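Local coordinates for phosphoprotein (Spring viremia of carp virus, PDB 7C5Z) that probably serves as a polymerase cofactor and nucleoprotein chaperone in viral RNA replication, and dimerises through its central domain, at the interface of chains A and B. Numbering follows the deposited sequence. Chains: chain A/B, Phosphoprotein.

Contact 1: the interface of chains A and B. Residues chain A 29, 64, 66, 80-82; chain B 57-58, 61-62.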
loop_
_atom_site.group_PDB
_atom_site.type_symbol
_atom_site.label_atom_id
_atom_site.label_comp_id
_atom_site.label_asym_id
_atom_site.label_seq_id
_atom_site.Cartn_x
_atom_site.Cartn_y
_atom_site.Cartn_z
ATOM N N THR A 29 -14.618 8.251 4.497
ATOM C CA THR A 29 -14.039 7.387 5.511
ATOM C C THR A 29 -12.543 7.644 5.581
ATOM O O THR A 29 -11.862 7.671 4.546
ATOM C CB THR A 29 -14.312 5.920 5.164
ATOM O OG1 THR A 29 -15.734 5.722 5.033
ATOM C CG2 THR A 29 -13.792 5.003 6.237
ATOM N N TYR A 64 -13.091 7.588 -7.879
ATOM C CA TYR A 64 -13.144 8.202 -6.561
ATOM C C TYR A 64 -11.855 8.967 -6.318
ATOM O O TYR A 64 -10.775 8.495 -6.694
ATOM C CB TYR A 64 -13.313 7.143 -5.461
ATOM C CG TYR A 64 -14.661 6.481 -5.493
ATOM C CD1 TYR A 64 -15.748 7.057 -4.852
ATOM C CD2 TYR A 64 -14.851 5.292 -6.185
ATOM C CE1 TYR A 64 -16.999 6.461 -4.890
ATOM C CE2 TYR A 64 -16.106 4.691 -6.234
ATOM C CZ TYR A 64 -17.164 5.280 -5.577
ATOM O OH TYR A 64 -18.401 4.683 -5.616
ATOM N N ILE A 66 -9.640 9.307 -4.050
ATOM C CA ILE A 66 -8.932 8.791 -2.878
ATOM C C ILE A 66 -7.649 9.584 -2.674
ATOM O O ILE A 66 -6.941 9.894 -3.641
ATOM C CB ILE A 66 -8.643 7.292 -3.060
ATOM C CG1 ILE A 66 -9.943 6.526 -3.341
ATOM C CG2 ILE A 66 -7.923 6.705 -1.832
ATOM C CD1 ILE A 66 -9.705 5.097 -3.789
ATOM N N LEU A 80 -11.100 8.035 1.903
ATOM C CA LEU A 80 -11.944 7.364 0.920
ATOM C C LEU A 80 -13.268 8.113 0.816
ATOM O O LEU A 80 -14.126 7.976 1.698
ATOM C CB LEU A 80 -12.186 5.908 1.338
ATOM C CG LEU A 80 -10.967 5.035 1.671
ATOM C CD1 LEU A 80 -11.442 3.662 2.123
ATOM C CD2 LEU A 80 -10.086 4.904 0.468
ATOM N N PRO A 81 -13.494 8.913 -0.224
ATOM C CA PRO A 81 -14.737 9.697 -0.285
ATOM C C PRO A 81 -15.973 8.814 -0.422
ATOM O O PRO A 81 -15.941 7.755 -1.056
ATOM C CB PRO A 81 -14.548 10.586 -1.524
ATOM C CG PRO A 81 -13.457 9.943 -2.324
ATOM C CD PRO A 81 -12.598 9.146 -1.371
ATOM N N HIS A 82 -17.080 9.276 0.186
ATOM C CA HIS A 82 -18.331 8.533 0.067
ATOM C C HIS A 82 -18.839 8.541 -1.370
ATOM O O HIS A 82 -19.383 7.539 -1.846
ATOM C CB HIS A 82 -19.419 9.113 0.976
ATOM C CG HIS A 82 -19.105 9.075 2.443
ATOM N ND1 HIS A 82 -18.563 7.971 3.072
ATOM C CD2 HIS A 82 -19.306 9.997 3.413
ATOM C CE1 HIS A 82 -18.421 8.228 4.361
ATOM N NE2 HIS A 82 -18.869 9.449 4.594
ATOM N N GLN B 57 -9.252 -2.492 2.840
ATOM C CA GLN B 57 -10.079 -1.386 3.285
ATOM C C GLN B 57 -10.790 -0.735 2.111
ATOM O O GLN B 57 -11.973 -0.395 2.205
ATOM C CB GLN B 57 -9.213 -0.367 4.034
ATOM C CG GLN B 57 -8.533 -0.974 5.267
ATOM C CD GLN B 57 -9.560 -1.512 6.247
ATOM O OE1 GLN B 57 -9.596 -2.711 6.554
ATOM N NE2 GLN B 57 -10.418 -0.642 6.711
ATOM N N ILE B 58 -10.088 -0.573 0.983
ATOM C CA ILE B 58 -10.723 0.036 -0.181
ATOM C C ILE B 58 -11.799 -0.886 -0.734
ATOM O O ILE B 58 -12.894 -0.430 -1.107
ATOM C CB ILE B 58 -9.662 0.384 -1.244
ATOM C CG1 ILE B 58 -8.724 1.461 -0.712
ATOM C CG2 ILE B 58 -10.332 0.836 -2.549
ATOM C CD1 ILE B 58 -7.476 1.702 -1.579
ATOM N N LYS B 61 -14.928 -0.710 1.399
ATOM C CA LYS B 61 -15.700 0.515 1.222
ATOM C C LYS B 61 -16.474 0.513 -0.094
ATOM O O LYS B 61 -17.653 0.890 -0.131
ATOM C CB LYS B 61 -14.750 1.708 1.288
ATOM C CG LYS B 61 -15.323 3.034 0.832
ATOM C CD LYS B 61 -15.826 3.801 2.010
ATOM C CE LYS B 61 -16.412 5.137 1.627
ATOM N NZ LYS B 61 -17.392 5.449 2.678
ATOM N N TYR B 62 -15.829 0.118 -1.193
ATOM C CA TYR B 62 -16.416 0.331 -2.515
ATOM C C TYR B 62 -16.945 -0.935 -3.183
ATOM O O TYR B 62 -17.572 -0.830 -4.248
ATOM C CB TYR B 62 -15.393 1.013 -3.439
ATOM C CG TYR B 62 -14.982 2.388 -2.972
ATOM C CD1 TYR B 62 -15.923 3.396 -2.789
ATOM C CD2 TYR B 62 -13.643 2.682 -2.707
ATOM C CE1 TYR B 62 -15.550 4.662 -2.352
ATOM C CE2 TYR B 62 -13.263 3.936 -2.276
ATOM C CZ TYR B 62 -14.219 4.926 -2.102
ATOM O OH TYR B 62 -13.836 6.178 -1.670
#

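Contact 2: the interface of chains A and B. Residues chain A 9, 38-40, 42-43, 46-47; chain B 9, 40, 42-43, 46-47.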
loop_
_atom_site.group_PDB
_atom_site.type_symbol
_atom_site.label_atom_id
_atom_site.label_comp_id
_atom_site.label_asym_id
_atom_site.label_seq_id
_atom_site.Cartn_x
_atom_site.Cartn_y
_atom_site.Cartn_z
ATOM N N ILE A 9 8.062 -6.774 12.137
ATOM C CA ILE A 9 8.001 -5.473 12.793
ATOM C C ILE A 9 6.692 -5.356 13.564
ATOM O O ILE A 9 5.614 -5.673 13.042
ATOM C CB ILE A 9 8.138 -4.350 11.755
ATOM C CG1 ILE A 9 9.540 -4.362 11.143
ATOM C CG2 ILE A 9 7.844 -2.999 12.378
ATOM C CD1 ILE A 9 9.584 -3.757 9.783
ATOM N N ASN A 38 8.657 4.038 14.900
ATOM C CA ASN A 38 9.964 3.386 14.922
ATOM C C ASN A 38 10.304 2.680 13.611
ATOM O O ASN A 38 11.335 1.999 13.527
ATOM C CB ASN A 38 10.041 2.420 16.101
ATOM C CG ASN A 38 10.249 3.151 17.414
ATOM O OD1 ASN A 38 9.502 2.966 18.373
ATOM N ND2 ASN A 38 11.258 4.018 17.448
ATOM N N VAL A 39 9.474 2.846 12.585
ATOM C CA VAL A 39 9.780 2.333 11.255
ATOM C C VAL A 39 10.940 3.132 10.670
ATOM O O VAL A 39 10.983 4.365 10.786
ATOM C CB VAL A 39 8.518 2.423 10.373
ATOM C CG1 VAL A 39 8.840 2.272 8.890
ATOM C CG2 VAL A 39 7.498 1.372 10.815
ATOM N N ASP A 40 11.900 2.430 10.061
ATOM C CA ASP A 40 12.981 3.079 9.329
ATOM C C ASP A 40 12.396 4.148 8.401
ATOM O O ASP A 40 11.556 3.824 7.549
ATOM C CB ASP A 40 13.759 2.022 8.533
ATOM C CG ASP A 40 14.941 2.591 7.752
ATOM O OD1 ASP A 40 14.849 3.709 7.208
ATOM O OD2 ASP A 40 15.978 1.894 7.655
ATOM N N ASN A 42 13.416 5.712 5.821
ATOM C CA ASN A 42 13.579 5.420 4.401
ATOM C C ASN A 42 12.489 4.479 3.906
ATOM O O ASN A 42 11.954 4.659 2.808
ATOM C CB ASN A 42 14.958 4.814 4.150
ATOM C CG ASN A 42 16.076 5.747 4.552
ATOM O OD1 ASN A 42 16.795 5.499 5.525
ATOM N ND2 ASN A 42 16.224 6.833 3.811
ATOM N N TYR A 43 12.135 3.478 4.704
ATOM C CA TYR A 43 11.064 2.582 4.293
ATOM C C TYR A 43 9.684 3.187 4.514
ATOM O O TYR A 43 8.762 2.894 3.747
ATOM C CB TYR A 43 11.191 1.248 5.017
ATOM C CG TYR A 43 12.232 0.378 4.371
ATOM C CD1 TYR A 43 12.077 -0.055 3.062
ATOM C CD2 TYR A 43 13.394 0.013 5.053
ATOM C CE1 TYR A 43 13.028 -0.845 2.457
ATOM C CE2 TYR A 43 14.358 -0.774 4.451
ATOM C CZ TYR A 43 14.181 -1.202 3.154
ATOM O OH TYR A 43 15.151 -1.982 2.567
ATOM N N LEU A 46 9.125 5.112 1.413
ATOM C CA LEU A 46 8.834 4.221 0.294
ATOM C C LEU A 46 7.399 3.726 0.367
ATOM O O LEU A 46 6.669 3.753 -0.634
ATOM C CB LEU A 46 9.805 3.038 0.287
ATOM C CG LEU A 46 9.502 1.945 -0.735
ATOM C CD1 LEU A 46 9.566 2.474 -2.162
ATOM C CD2 LEU A 46 10.488 0.782 -0.562
ATOM N N ILE A 47 6.966 3.307 1.551
ATOM C CA ILE A 47 5.597 2.823 1.713
ATOM C C ILE A 47 4.597 3.922 1.380
ATOM O O ILE A 47 3.590 3.677 0.703
ATOM C CB ILE A 47 5.404 2.272 3.136
ATOM C CG1 ILE A 47 6.174 0.958 3.286
ATOM C CG2 ILE A 47 3.914 2.072 3.459
ATOM C CD1 ILE A 47 6.277 0.480 4.734
ATOM N N ILE B 9 15.200 5.630 -1.106
ATOM C CA ILE B 9 15.559 4.294 -1.564
ATOM C C ILE B 9 15.506 4.213 -3.081
ATOM O O ILE B 9 14.623 4.793 -3.732
ATOM C CB ILE B 9 14.633 3.254 -0.911
ATOM C CG1 ILE B 9 15.058 3.012 0.542
ATOM C CG2 ILE B 9 14.643 1.941 -1.691
ATOM C CD1 ILE B 9 14.026 2.276 1.336
ATOM N N ASP B 40 15.065 -4.993 2.459
ATOM C CA ASP B 40 15.225 -5.667 3.747
ATOM C C ASP B 40 14.113 -6.692 3.968
ATOM O O ASP B 40 12.943 -6.357 3.786
ATOM C CB ASP B 40 15.218 -4.590 4.838
ATOM C CG ASP B 40 15.390 -5.138 6.232
ATOM O OD1 ASP B 40 14.586 -5.982 6.685
ATOM O OD2 ASP B 40 16.328 -4.687 6.900
ATOM N N ASN B 42 12.550 -7.879 6.624
ATOM C CA ASN B 42 11.500 -7.448 7.544
ATOM C C ASN B 42 10.609 -6.398 6.894
ATOM O O ASN B 42 9.395 -6.357 7.138
ATOM C CB ASN B 42 12.106 -6.899 8.837
ATOM C CG ASN B 42 12.649 -7.987 9.721
ATOM O OD1 ASN B 42 12.051 -9.052 9.837
ATOM N ND2 ASN B 42 13.795 -7.735 10.340
ATOM N N TYR B 43 11.192 -5.537 6.061
ATOM C CA TYR B 43 10.397 -4.485 5.451
ATOM C C TYR B 43 9.696 -4.964 4.195
ATOM O O TYR B 43 8.644 -4.413 3.848
ATOM C CB TYR B 43 11.272 -3.257 5.194
ATOM C CG TYR B 43 11.487 -2.500 6.478
ATOM C CD1 TYR B 43 10.607 -1.502 6.879
ATOM C CD2 TYR B 43 12.534 -2.833 7.326
ATOM C CE1 TYR B 43 10.792 -0.818 8.084
ATOM C CE2 TYR B 43 12.726 -2.168 8.521
ATOM C CZ TYR B 43 11.857 -1.168 8.898
ATOM O OH TYR B 43 12.063 -0.510 10.084
ATOM N N LEU B 46 6.582 -5.992 5.810
ATOM C CA LEU B 46 5.761 -4.835 6.159
ATOM C C LEU B 46 5.111 -4.213 4.928
ATOM O O LEU B 46 3.933 -3.834 4.969
ATOM C CB LEU B 46 6.601 -3.789 6.896
ATOM C CG LEU B 46 5.867 -2.507 7.319
ATOM C CD1 LEU B 46 4.746 -2.831 8.291
ATOM C CD2 LEU B 46 6.828 -1.470 7.927
ATOM N N ILE B 47 5.862 -4.076 3.828
ATOM C CA ILE B 47 5.281 -3.497 2.616
ATOM C C ILE B 47 4.099 -4.334 2.148
ATOM O O ILE B 47 3.035 -3.806 1.798
ATOM C CB ILE B 47 6.347 -3.379 1.516
ATOM C CG1 ILE B 47 7.334 -2.259 1.846
ATOM C CG2 ILE B 47 5.685 -3.144 0.154
ATOM C CD1 ILE B 47 8.639 -2.349 1.077
HETATM O O HOH W 1 12.936 6.161 0.738
HETATM O O HOH W 2 7.465 -7.093 9.257
#

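Contact 3: the interface of chains A and B. Residues chain A 47, 50-51, 54-55, 58, 78; chain B 33, 51, 54-55, 58, 66, 78.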
loop_
_atom_site.group_PDB
_atom_site.type_symbol
_atom_site.label_atom_id
_atom_site.label_comp_id
_atom_site.label_asym_id
_atom_site.label_seq_id
_atom_site.Cartn_x
_atom_site.Cartn_y
_atom_site.Cartn_z
ATOM N N ILE A 47 6.966 3.307 1.551
ATOM C CA ILE A 47 5.597 2.823 1.713
ATOM C C ILE A 47 4.597 3.922 1.380
ATOM O O ILE A 47 3.590 3.677 0.703
ATOM C CB ILE A 47 5.404 2.272 3.136
ATOM C CG1 ILE A 47 6.174 0.958 3.286
ATOM C CG2 ILE A 47 3.914 2.072 3.459
ATOM C CD1 ILE A 47 6.277 0.480 4.734
HETATM N N MSE A 50 4.463 4.255 -2.407
HETATM C CA MSE A 50 3.769 3.123 -3.008
HETATM C C MSE A 50 2.260 3.243 -2.769
HETATM O O MSE A 50 1.467 3.017 -3.681
HETATM C CB MSE A 50 4.308 1.813 -2.456
HETATM C CG MSE A 50 5.752 1.572 -2.865
HETATM SE SE MSE A 50 6.356 -0.221 -2.379
HETATM C CE MSE A 50 4.758 -1.211 -2.937
HETATM N N MSE A 51 1.870 3.607 -1.549
HETATM C CA MSE A 51 0.446 3.806 -1.269
HETATM C C MSE A 51 -0.121 4.913 -2.147
HETATM O O MSE A 51 -1.204 4.757 -2.723
HETATM C CB MSE A 51 0.224 4.115 0.213
HETATM C CG MSE A 51 0.540 2.936 1.089
HETATM SE SE MSE A 51 0.369 3.346 2.997
HETATM C CE MSE A 51 -1.416 4.015 2.945
ATOM N N LEU A 54 -0.579 3.596 -5.669
ATOM C CA LEU A 54 -1.650 2.617 -5.783
ATOM C C LEU A 54 -3.022 3.269 -5.663
ATOM O O LEU A 54 -3.925 2.965 -6.449
ATOM C CB LEU A 54 -1.478 1.522 -4.731
ATOM C CG LEU A 54 -2.507 0.404 -4.789
ATOM C CD1 LEU A 54 -2.567 -0.261 -6.162
ATOM C CD2 LEU A 54 -2.185 -0.633 -3.725
ATOM N N ILE A 55 -3.219 4.154 -4.676
ATOM C CA ILE A 55 -4.540 4.783 -4.560
ATOM C C ILE A 55 -4.817 5.685 -5.759
ATOM O O ILE A 55 -5.979 5.917 -6.112
ATOM C CB ILE A 55 -4.698 5.547 -3.229
ATOM C CG1 ILE A 55 -3.836 6.810 -3.215
ATOM C CG2 ILE A 55 -4.379 4.648 -2.055
ATOM C CD1 ILE A 55 -3.918 7.632 -1.897
ATOM N N ILE A 58 -6.115 3.200 -8.319
ATOM C CA ILE A 58 -7.439 2.716 -7.944
ATOM C C ILE A 58 -8.478 3.819 -8.107
ATOM O O ILE A 58 -9.571 3.591 -8.644
ATOM C CB ILE A 58 -7.417 2.166 -6.505
ATOM C CG1 ILE A 58 -6.579 0.889 -6.434
ATOM C CG2 ILE A 58 -8.864 1.976 -5.978
ATOM C CD1 ILE A 58 -6.291 0.384 -4.998
ATOM N N VAL A 78 -5.404 7.437 4.909
ATOM C CA VAL A 78 -6.024 7.419 3.587
ATOM C C VAL A 78 -7.456 7.929 3.711
ATOM O O VAL A 78 -8.175 7.545 4.641
ATOM C CB VAL A 78 -5.988 6.013 2.971
ATOM C CG1 VAL A 78 -6.704 5.985 1.626
ATOM C CG2 VAL A 78 -4.539 5.561 2.788
ATOM N N TYR B 33 4.466 -3.683 -9.037
ATOM C CA TYR B 33 5.567 -2.930 -8.431
ATOM C C TYR B 33 6.772 -3.857 -8.363
ATOM O O TYR B 33 6.772 -4.811 -7.577
ATOM C CB TYR B 33 5.195 -2.440 -7.024
ATOM C CG TYR B 33 4.086 -1.414 -7.041
ATOM C CD1 TYR B 33 2.757 -1.812 -7.009
ATOM C CD2 TYR B 33 4.366 -0.058 -7.176
ATOM C CE1 TYR B 33 1.731 -0.885 -7.068
ATOM C CE2 TYR B 33 3.344 0.881 -7.246
ATOM C CZ TYR B 33 2.030 0.452 -7.188
ATOM O OH TYR B 33 0.999 1.350 -7.270
HETATM N N MSE B 51 0.178 -3.025 2.057
HETATM C CA MSE B 51 -0.601 -2.995 0.817
HETATM C C MSE B 51 -1.812 -3.900 0.887
HETATM O O MSE B 51 -2.894 -3.507 0.420
HETATM C CB MSE B 51 0.239 -3.370 -0.414
HETATM C CG MSE B 51 1.478 -2.546 -0.619
HETATM SE SE MSE B 51 1.044 -0.676 -1.022
HETATM C CE MSE B 51 2.329 0.096 0.196
ATOM N N LEU B 54 -4.452 -2.097 2.995
ATOM C CA LEU B 54 -5.022 -0.975 2.256
ATOM C C LEU B 54 -6.055 -1.437 1.231
ATOM O O LEU B 54 -7.165 -0.884 1.157
ATOM C CB LEU B 54 -3.893 -0.194 1.576
ATOM C CG LEU B 54 -4.323 0.937 0.645
ATOM C CD1 LEU B 54 -5.125 1.984 1.400
ATOM C CD2 LEU B 54 -3.085 1.563 0.001
ATOM N N ILE B 55 -5.702 -2.432 0.409
ATOM C CA ILE B 55 -6.664 -2.848 -0.608
ATOM C C ILE B 55 -7.864 -3.537 0.022
ATOM O O ILE B 55 -8.970 -3.489 -0.537
ATOM C CB ILE B 55 -6.019 -3.740 -1.688
ATOM C CG1 ILE B 55 -5.531 -5.062 -1.114
ATOM C CG2 ILE B 55 -4.895 -2.984 -2.403
ATOM C CD1 ILE B 55 -5.061 -6.032 -2.181
ATOM N N ILE B 58 -10.088 -0.573 0.983
ATOM C CA ILE B 58 -10.723 0.036 -0.181
ATOM C C ILE B 58 -11.799 -0.886 -0.734
ATOM O O ILE B 58 -12.894 -0.430 -1.107
ATOM C CB ILE B 58 -9.662 0.384 -1.244
ATOM C CG1 ILE B 58 -8.724 1.461 -0.712
ATOM C CG2 ILE B 58 -10.332 0.836 -2.549
ATOM C CD1 ILE B 58 -7.476 1.702 -1.579
ATOM N N ILE B 66 -10.551 -6.476 -4.709
ATOM C CA ILE B 66 -9.158 -6.188 -5.026
ATOM C C ILE B 66 -8.265 -7.207 -4.335
ATOM O O ILE B 66 -8.486 -7.570 -3.167
ATOM C CB ILE B 66 -8.811 -4.755 -4.595
ATOM C CG1 ILE B 66 -9.760 -3.737 -5.240
ATOM C CG2 ILE B 66 -7.377 -4.419 -4.939
ATOM C CD1 ILE B 66 -9.584 -2.340 -4.703
ATOM N N VAL B 78 -1.004 -6.037 -7.811
ATOM C CA VAL B 78 -2.359 -5.794 -7.328
ATOM C C VAL B 78 -3.332 -5.998 -8.486
ATOM O O VAL B 78 -3.098 -5.499 -9.593
ATOM C CB VAL B 78 -2.487 -4.383 -6.733
ATOM C CG1 VAL B 78 -3.910 -4.132 -6.248
ATOM C CG2 VAL B 78 -1.522 -4.225 -5.578
#

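Contact 1: the interface of chains A and B
A:Leu80, near the end of strand 76-81, lies at the apolar centre of this patch of the vesiculovirus phosphoprotein central-domain dimer, where the C-terminal end of helix 41-62 of chain B meets the sheet of chain A. Its two methyl branches diverge: CD2 crosses B:Ile58 at about a right angle, 3.9 Å from CG1, while CD1 runs antiparallel past the root of B:Lys61. Beside it, B:Tyr62 pushes its ring between two covers. CG of its own neighbour B:Lys61 lies over the centre of one face, and the ring of A:Tyr64, reaching tip to tip from the partner, stacks on the other with centroids 4.0 Å apart and planes tilted by 25°. A:Ile66 CD1 touches the rim at B:Tyr62 CE2. Thus placed, the phenol OH of B:Tyr62 donates a short bond of 2.7 Å to the carbonyl O of A:Pro81, meeting a lone pair in the carbonyl plane. At the rim, B:Lys61 leaves its helix with CG anti to the backbone N (chi1 167°), bends at chi2 (95°) and then extends. The lysine NZ donates to A:Thr29 OG1 at 2.9 Å and to A:His82 ND1 at 2.8 Å. The lysine NZ lies in the imidazole plane at the ring edge, so ND1 acts as acceptor; a charged lysine here would be expected to favour a neutral ring with its proton on NE2.

Contact 2: the interface of chains A and B
A:Asp40 and B:Asp40 have a polyproline-like backbone (phi/psi -48°/122° in A) just before helix 41-62, turning each N-H toward the partner. Both carboxylates act as helix N-caps: CG is anti to the backbone N, and A:Asp40 OD1 accepts A:Asn42 N at 2.8 Å through its anti lone pair, whereas B:Asp40 OD1 is approached by B:Asn42 N almost head-on, in line with the C-O bond. Across the interface, A:Asp40 N donates an almost straight bond of 2.9 Å to the phenol OH of B:Tyr43; the twin, from B:Asp40 N to A:Tyr43 OH, is 3.0 Å. Near the two-fold axis the side chains of A:Tyr43 and B:Tyr43 cross obliquely, and their rings stack nearly parallel (13°, centroids 4.5 Å apart) but slipped, so that B:Tyr43 CB lies over the centre of the A:Tyr43 ring. Each outer face is covered by an isoleucine methyl from the opposite chain: A:Ile9 CD1 sits over the centre of the B:Tyr43 ring, whereas B:Ile9 CD1 is shifted toward the rim of A:Tyr43. A:Val39 CG1 meets the edge of the B:Tyr43 ring. One turn farther along the helices, A:Ile47 and B:Ile47 touch through CG1, and their CD1 methyls cross B:Leu46 and A:Leu46 at about right angles. Water also pins the N-terminal segments: water 1 lies 3.0 Å from B:Ile9 N and 2.7 Å from A:Asn42 O, while water 2 bridges A:Ile9 N to B:Asn42 O.

Contact 3: the interface of chains A and B
This is an apolar helix-helix interface, in which the middle parts of the two copies of helix 41-62 pack together and against the partner's sheet; it forms the hydrophobic interior of the dimer. The selenomethionines A:Met51 and B:Met51 break the two-fold symmetry. A:Met51 leaves its helix extended through chi2 (176°), whereas B:Met51 bends there (-66°) and swings its methyl across to chain A. That methyl, CE, wedges obliquely against A:Met51 CG at a tight 3.5 Å and lies 3.7 Å from A:Met50 CB, which it meets at about a right angle. A:Leu54 and B:Leu54 are more symmetric: in both, CG is anti to the backbone N, which sends the two methyls toward the other subunit. A:Leu54 CD2 rests 3.8 Å from B:Ile55 CG2 and also reaches tip to tip toward B:Val78, on strand 76-81. The twin B:Leu54 splits its branches between A:Ile55 CG2, met by CD2, and A:Val78 CG2, met by CD1. A:Ile55 and B:Ile55 both hold CG1 flanked by backbone N and C (chi1 71° in A), leaving CG2 to face the partner's leucine. Toward the C-terminal end, A:Ile58 and B:Ile58 meet methyl to methyl, with CD1 atoms 3.9 Å apart. At the border, the phenol of B:Tyr33 comes across A:Leu54, placing its OH 3.2 Å from A:Leu54 N, an amide that also lies 2.9 Å from the carbonyl O of A:Met50 within the helix.

Helix 41-62 runs through all three contacts, so the dimer is joined along the helix from beginning to end. Contact 2 lies at its N-terminal end and contact 1 at its C-terminal end, their C-alpha centres about 25 Å apart. Contact 3 occupies the middle, about 16 Å from contact 2, with which it shares A:Ile47, and about 12 Å from contact 1, with which it shares B:Ile58. Polar bonds are thus concentrated toward the ends, flanking an apolar middle. Because the two-fold symmetry gives contact 1 a twin with the chains exchanged, each subunit both offers and receives a helix end.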